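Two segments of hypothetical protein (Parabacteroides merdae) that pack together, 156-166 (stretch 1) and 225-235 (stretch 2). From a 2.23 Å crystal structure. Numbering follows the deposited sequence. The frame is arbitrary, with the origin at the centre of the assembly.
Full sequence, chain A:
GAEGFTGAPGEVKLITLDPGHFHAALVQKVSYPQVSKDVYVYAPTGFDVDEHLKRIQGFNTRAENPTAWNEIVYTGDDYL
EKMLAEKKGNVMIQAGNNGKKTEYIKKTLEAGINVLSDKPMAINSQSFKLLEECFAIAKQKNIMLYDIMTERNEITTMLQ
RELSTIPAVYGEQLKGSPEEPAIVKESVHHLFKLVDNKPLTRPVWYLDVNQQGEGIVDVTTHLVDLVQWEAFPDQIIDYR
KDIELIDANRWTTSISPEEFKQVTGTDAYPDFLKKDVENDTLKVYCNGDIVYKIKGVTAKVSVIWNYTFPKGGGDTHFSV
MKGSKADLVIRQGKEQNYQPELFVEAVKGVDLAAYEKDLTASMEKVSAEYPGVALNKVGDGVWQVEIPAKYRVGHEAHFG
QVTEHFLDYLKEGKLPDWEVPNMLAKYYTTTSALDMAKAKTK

Stretch 1, residues 156-166: TTMLQRELSTI
Stretch 2 (225-235) DLVQWEAFPDQ

How do the two backbones meet? Both stretches open in helices that enter from earlier in the chain, the second running to A231. The helix axes approach to 8.9 Å, with their N-to-C directions 44° apart. The register is set where R161 CA lies 4.4 Å from E230 CA. F232 (phi/psi -135/59) leaves the second helix and opens a type II turn to Q235, closed by Q235 N to F232 O at 3.0 Å; D234 takes positive phi (61/11).

What holds the R161 side chain? It extends with chi1 to chi3 all t, and its guanidinium lies flat on W229 (chi1 t, chi2 80°), centres 3.9 Å apart and planes at 23°. R161 CZ sits 3.9 Å from the centroid of the W229 five-membered ring, a cation-pi contact, while R161 CD lies 3.4 Å above the centroid of the six-membered ring. P233 CB covers the opposite guanidinium face, 3.6 Å from R161 NH1.

Which polar bonds link the stretches? R161 NH1 donates to W229 O at 2.6 Å. Stacking on the W229 face leaves the guanidinium edge open, and there R161 NH2 forms a salt bridge with D234 OD1 at 3.1 Å, nearly straight at 165°. The turn thus supplies both a cover and an anion. One helical turn before R161, T157 OG1 (chi1 m) donates to E230 OE2 at 3.1 Å; E230 has chi1 m and chi2 t. Water 2 donates to S164 OG (2.6 Å) and E230 O (2.8 Å), bridging the two stretches.

Where is the packing apolar? T157 CG2 lies 3.7 Å from L226 CD2 and 3.6 Å from W229 CZ3, so one methyl touches both side chains. Selenomethionine M158 places CG 4.3 Å from W229 CH2, at the ring edge. Beyond the helices, T165 CG2 meets P233 CG at 3.8 Å.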

# COMPACT_ATOMS: atom_id res chain seq x y z
N THR A 156 13.84 -4.39 4.11
CA THR A 156 14.52 -3.16 4.53
C THR A 156 13.64 -2.35 5.48
O THR A 156 14.14 -1.77 6.44
CB THR A 156 14.97 -2.26 3.36
OG1 THR A 156 13.83 -1.83 2.59
CG2 THR A 156 15.97 -2.98 2.46
N THR A 157 12.35 -2.32 5.20
CA THR A 157 11.39 -1.66 6.08
C THR A 157 11.41 -2.29 7.47
O THR A 157 11.45 -1.57 8.47
CB THR A 157 9.98 -1.68 5.47
OG1 THR A 157 9.86 -0.60 4.54
CG2 THR A 157 8.90 -1.51 6.53
N MSE A 158 11.41 -3.62 7.53
CA MSE A 158 11.40 -4.33 8.81
C MSE A 158 12.66 -4.05 9.57
O MSE A 158 12.62 -3.94 10.80
CB MSE A 158 11.23 -5.84 8.63
CG MSE A 158 9.82 -6.15 8.14
SE MSE A 158 9.65 -8.06 7.72
CE MSE A 158 9.38 -8.69 9.56
N LEU A 159 13.78 -3.94 8.87
CA LEU A 159 15.06 -3.68 9.55
C LEU A 159 15.15 -2.23 10.03
O LEU A 159 15.74 -1.95 11.07
CB LEU A 159 16.24 -4.05 8.65
CG LEU A 159 16.42 -5.55 8.43
CD1 LEU A 159 17.42 -5.86 7.33
CD2 LEU A 159 16.84 -6.23 9.73
N GLN A 160 14.55 -1.33 9.27
CA GLN A 160 14.50 0.08 9.63
C GLN A 160 13.74 0.23 10.95
O GLN A 160 14.23 0.85 11.89
CB GLN A 160 13.84 0.88 8.52
CG GLN A 160 14.55 2.17 8.17
CD GLN A 160 13.78 3.01 7.18
OE1 GLN A 160 12.71 2.62 6.73
NE2 GLN A 160 14.32 4.16 6.84
N ARG A 161 12.54 -0.35 11.01
CA ARG A 161 11.74 -0.38 12.24
C ARG A 161 12.54 -0.94 13.42
O ARG A 161 12.54 -0.35 14.50
CB ARG A 161 10.47 -1.21 12.02
CG ARG A 161 9.55 -1.39 13.23
CD ARG A 161 8.24 -2.01 12.76
NE ARG A 161 7.49 -2.70 13.81
CZ ARG A 161 6.27 -2.36 14.25
NH1 ARG A 161 5.62 -1.30 13.79
NH2 ARG A 161 5.70 -3.09 15.20
N GLU A 162 13.22 -2.07 13.20
CA GLU A 162 13.99 -2.73 14.26
C GLU A 162 15.12 -1.86 14.77
O GLU A 162 15.25 -1.68 15.98
CB GLU A 162 14.55 -4.08 13.80
CG GLU A 162 13.91 -5.26 14.52
CD GLU A 162 14.38 -5.40 15.96
OE1 GLU A 162 15.59 -5.25 16.22
OE2 GLU A 162 13.54 -5.68 16.83
N LEU A 163 15.91 -1.32 13.85
CA LEU A 163 17.06 -0.50 14.20
C LEU A 163 16.67 0.79 14.91
O LEU A 163 17.39 1.25 15.80
CB LEU A 163 17.90 -0.20 12.95
CG LEU A 163 18.64 -1.38 12.32
CD1 LEU A 163 19.40 -0.90 11.09
CD2 LEU A 163 19.59 -2.04 13.30
N SER A 164 15.54 1.37 14.51
CA SER A 164 15.06 2.63 15.09
C SER A 164 14.64 2.49 16.55
O SER A 164 14.64 3.47 17.28
CB SER A 164 13.89 3.18 14.28
OG SER A 164 12.70 2.43 14.50
N THR A 165 14.28 1.27 16.95
CA THR A 165 13.93 0.97 18.34
C THR A 165 15.13 0.62 19.23
O THR A 165 14.95 0.33 20.41
CB THR A 165 12.94 -0.21 18.43
OG1 THR A 165 13.51 -1.36 17.81
CG2 THR A 165 11.63 0.14 17.74
N ILE A 166 16.34 0.65 18.68
CA ILE A 166 17.56 0.36 19.45
C ILE A 166 18.32 1.66 19.73
O ILE A 166 19.02 2.18 18.86
CB ILE A 166 18.48 -0.65 18.72
CG1 ILE A 166 17.69 -1.91 18.35
CG2 ILE A 166 19.66 -1.02 19.60
CD1 ILE A 166 18.45 -2.90 17.49
N ASP A 225 1.57 5.17 6.02
CA ASP A 225 1.51 3.99 6.87
C ASP A 225 2.89 3.60 7.37
O ASP A 225 3.05 3.24 8.52
CB ASP A 225 0.90 2.80 6.14
CG ASP A 225 0.75 1.57 7.04
OD1 ASP A 225 -0.05 1.64 7.99
OD2 ASP A 225 1.44 0.55 6.80
N LEU A 226 3.89 3.68 6.49
CA LEU A 226 5.25 3.34 6.91
C LEU A 226 5.78 4.29 7.98
O LEU A 226 6.40 3.82 8.94
CB LEU A 226 6.23 3.29 5.73
CG LEU A 226 6.18 2.06 4.84
CD1 LEU A 226 7.37 2.08 3.90
CD2 LEU A 226 6.17 0.77 5.65
N VAL A 227 5.54 5.60 7.85
CA VAL A 227 6.08 6.52 8.87
C VAL A 227 5.46 6.22 10.25
O VAL A 227 6.17 6.21 11.24
CB VAL A 227 6.14 8.05 8.49
CG1 VAL A 227 5.75 8.33 7.05
CG2 VAL A 227 5.40 8.94 9.48
N GLN A 228 4.16 5.92 10.29
CA GLN A 228 3.50 5.46 11.52
C GLN A 228 4.10 4.15 12.03
O GLN A 228 4.45 4.02 13.20
CB GLN A 228 2.00 5.25 11.27
CG GLN A 228 1.23 6.52 10.92
CD GLN A 228 -0.26 6.28 10.68
OE1 GLN A 228 -0.73 5.13 10.56
NE2 GLN A 228 -1.01 7.37 10.58
N TRP A 229 4.20 3.17 11.14
CA TRP A 229 4.56 1.81 11.51
C TRP A 229 6.05 1.65 11.87
O TRP A 229 6.40 0.95 12.82
CB TRP A 229 4.17 0.87 10.36
CG TRP A 229 4.21 -0.56 10.70
CD1 TRP A 229 3.26 -1.27 11.39
CD2 TRP A 229 5.24 -1.47 10.37
NE1 TRP A 229 3.65 -2.58 11.50
CE2 TRP A 229 4.87 -2.73 10.89
CE3 TRP A 229 6.45 -1.35 9.69
CZ2 TRP A 229 5.66 -3.85 10.74
CZ3 TRP A 229 7.24 -2.47 9.54
CH2 TRP A 229 6.84 -3.71 10.07
N GLU A 230 6.92 2.31 11.11
CA GLU A 230 8.36 2.27 11.40
C GLU A 230 8.76 3.17 12.57
O GLU A 230 9.54 2.76 13.43
CB GLU A 230 9.17 2.69 10.18
CG GLU A 230 9.09 1.72 9.01
CD GLU A 230 9.61 2.34 7.73
OE1 GLU A 230 9.73 3.58 7.66
OE2 GLU A 230 9.88 1.60 6.77
N ALA A 231 8.24 4.39 12.59
CA ALA A 231 8.74 5.43 13.48
C ALA A 231 7.96 5.55 14.78
O ALA A 231 8.45 6.16 15.74
CB ALA A 231 8.76 6.77 12.76
N PHE A 232 6.76 4.97 14.83
CA PHE A 232 5.95 4.94 16.05
C PHE A 232 5.37 3.54 16.27
O PHE A 232 4.14 3.39 16.38
CB PHE A 232 4.84 5.99 15.98
CG PHE A 232 5.33 7.38 15.68
CD1 PHE A 232 5.58 7.77 14.37
CD2 PHE A 232 5.55 8.29 16.70
CE1 PHE A 232 6.04 9.05 14.09
CE2 PHE A 232 6.01 9.56 16.43
CZ PHE A 232 6.26 9.95 15.12
N PRO A 233 6.24 2.51 16.38
CA PRO A 233 5.75 1.13 16.38
C PRO A 233 4.67 0.87 17.43
O PRO A 233 4.85 1.18 18.60
CB PRO A 233 7.01 0.30 16.70
CG PRO A 233 8.17 1.21 16.46
CD PRO A 233 7.67 2.60 16.70
N ASP A 234 3.53 0.35 16.98
CA ASP A 234 2.45 -0.07 17.87
C ASP A 234 1.84 1.06 18.73
O ASP A 234 1.07 0.78 19.64
CB ASP A 234 2.91 -1.23 18.77
CG ASP A 234 3.32 -2.45 17.97
OD1 ASP A 234 3.04 -2.51 16.76
OD2 ASP A 234 3.93 -3.37 18.56
N GLN A 235 2.18 2.31 18.45
CA GLN A 235 1.57 3.45 19.13
C GLN A 235 0.27 3.82 18.42
O GLN A 235 0.22 3.91 17.19
CB GLN A 235 2.50 4.66 19.13
CG GLN A 235 3.83 4.42 19.83
CD GLN A 235 4.76 5.61 19.71
OE1 GLN A 235 4.33 6.75 19.82
NE2 GLN A 235 6.04 5.34 19.49
O HOH W 1 2.46 -0.25 14.59
O HOH W 2 10.81 3.55 15.80